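Long-range contact in cellulose 1,4-beta-cellobiosidase (Thermobifida fusca, PDB 4JJJ), which probably hydrolyses cellulose to cellobiose, this chain being the family 48 glycoside hydrolase module of a larger cellulose-binding enzyme: residues A525-L529 with A629-H633. The protein carries 1 engineered substitution. Numbering follows the deposited sequence.
Sequences AEGLL and AFAAH. With ZN (zinc ion), chain S.
A zinc site bridges two helices of the (α/α)6 barrel, with Glu-526 and His-633 each supplying one ligand. Glu-526 OE2 holds the zinc at 1.9 Å and His-633 NE2 at 2.0 Å; a water and two atoms from elsewhere in the structure complete the shell. The second carboxylate oxygen, Glu-526 OE1, lies 2.7 Å from the zinc, so the carboxylate binds unevenly, and it also accepts a long hydrogen bond of 3.3 Å from the zinc-bound water. The glutamate chain bends at chi2, which brings the carboxylate carbon, CD, to the edge of the imidazole in its plane, the carboxylate and ring planes 50° apart. CG of His-633 is anti to the backbone N (chi1 174°), which swings the ring from helix 620-637 toward helix 519-533, where NE2 meets the zinc.

About one turn along from Glu-526, Leu-529 packs between the helices, its two methyls divided. CD1 packs against His-633 CD2 at 3.7 Å, while CD2 meets Ala-629 CB at 3.9 Å and Phe-630 CD1 at 4.0 Å. The short helical segments run at 134° to each other, their axes 11.3 Å apart at closest approach, a separation bridged mainly by side chains. Helix 2-14 covers the pair, Tyr-2 touching Leu-529 and meeting the His-633 ring, whereas helix 499-516 packs Met-510 against Ala-525 and His-633.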
loop_
_atom_site.group_PDB
_atom_site.type_symbol
_atom_site.label_atom_id
_atom_site.label_comp_id
_atom_site.label_asym_id
_atom_site.label_seq_id
_atom_site.Cartn_x
_atom_site.Cartn_y
_atom_site.Cartn_z
ATOM N N ALA A 525 -23.045 -1.825 11.614
ATOM C CA ALA A 525 -22.828 -1.881 10.186
ATOM C C ALA A 525 -23.999 -1.281 9.425
ATOM O O ALA A 525 -23.819 -0.492 8.492
ATOM C CB ALA A 525 -22.616 -3.306 9.753
ATOM N N GLU A 526 -25.213 -1.652 9.848
ATOM C CA GLU A 526 -26.390 -1.196 9.116
ATOM C C GLU A 526 -26.479 0.339 9.229
ATOM O O GLU A 526 -26.837 1.008 8.239
ATOM C CB GLU A 526 -27.665 -1.785 9.703
ATOM C CG GLU A 526 -27.850 -3.267 9.470
ATOM C CD GLU A 526 -28.278 -3.700 8.060
ATOM O OE1 GLU A 526 -28.059 -3.003 7.044
ATOM O OE2 GLU A 526 -28.891 -4.810 7.983
ATOM N N GLY A 527 -26.159 0.896 10.403
ATOM C CA GLY A 527 -26.161 2.340 10.601
ATOM C C GLY A 527 -25.129 3.072 9.770
ATOM O O GLY A 527 -25.375 4.118 9.238
ATOM N N LEU A 528 -23.953 2.438 9.619
ATOM C CA LEU A 528 -22.920 2.955 8.709
ATOM C C LEU A 528 -23.323 2.939 7.218
ATOM O O LEU A 528 -23.120 3.919 6.488
ATOM C CB LEU A 528 -21.607 2.212 8.915
ATOM C CG LEU A 528 -20.969 2.397 10.304
ATOM C CD1 LEU A 528 -19.736 1.562 10.423
ATOM C CD2 LEU A 528 -20.698 3.895 10.581
ATOM N N LEU A 529 -23.998 1.887 6.762
ATOM C CA LEU A 529 -24.426 1.842 5.382
ATOM C C LEU A 529 -25.528 2.908 5.138
ATOM O O LEU A 529 -25.531 3.565 4.132
ATOM C CB LEU A 529 -25.019 0.466 5.065
ATOM C CG LEU A 529 -24.078 -0.737 5.081
ATOM C CD1 LEU A 529 -24.862 -2.019 4.749
ATOM C CD2 LEU A 529 -22.907 -0.503 4.195
ATOM N N ALA A 629 -19.129 -2.487 -0.037
ATOM C CA ALA A 629 -19.859 -2.611 1.224
ATOM C C ALA A 629 -21.347 -2.869 0.922
ATOM O O ALA A 629 -21.980 -3.680 1.546
ATOM C CB ALA A 629 -19.658 -1.361 2.121
ATOM N N PHE A 630 -21.867 -2.131 -0.032
ATOM C CA PHE A 630 -23.253 -2.368 -0.469
ATOM C C PHE A 630 -23.447 -3.750 -1.045
ATOM O O PHE A 630 -24.419 -4.455 -0.671
ATOM C CB PHE A 630 -23.700 -1.329 -1.488
ATOM C CG PHE A 630 -23.695 0.101 -0.980
ATOM C CD1 PHE A 630 -23.905 0.452 0.388
ATOM C CD2 PHE A 630 -23.628 1.125 -1.910
ATOM C CE1 PHE A 630 -23.950 1.805 0.785
ATOM C CE2 PHE A 630 -23.643 2.476 -1.515
ATOM C CZ PHE A 630 -23.870 2.823 -0.215
ATOM N N ALA A 631 -22.533 -4.109 -1.935
ATOM C CA ALA A 631 -22.586 -5.480 -2.501
ATOM C C ALA A 631 -22.438 -6.563 -1.453
ATOM O O ALA A 631 -23.107 -7.593 -1.536
ATOM C CB ALA A 631 -21.626 -5.649 -3.600
ATOM N N ALA A 632 -21.522 -6.396 -0.472
ATOM C CA ALA A 632 -21.328 -7.370 0.583
ATOM C C ALA A 632 -22.598 -7.541 1.373
ATOM O O ALA A 632 -22.896 -8.638 1.877
ATOM C CB ALA A 632 -20.174 -7.023 1.482
ATOM N N HIS A 633 -23.305 -6.457 1.613
ATOM C CA HIS A 633 -24.526 -6.552 2.416
ATOM C C HIS A 633 -25.460 -7.595 1.780
ATOM O O HIS A 633 -25.976 -8.448 2.464
ATOM C CB HIS A 633 -25.254 -5.209 2.601
ATOM C CG HIS A 633 -26.591 -5.366 3.305
ATOM N ND1 HIS A 633 -27.695 -5.910 2.683
ATOM C CD2 HIS A 633 -26.969 -5.085 4.564
ATOM C CE1 HIS A 633 -28.687 -5.963 3.546
ATOM N NE2 HIS A 633 -28.264 -5.467 4.682
HETATM ZN ZN ZN S . -29.540 -5.079 6.182
HETATM O O HOH W 1 -30.914 -3.683 5.572
#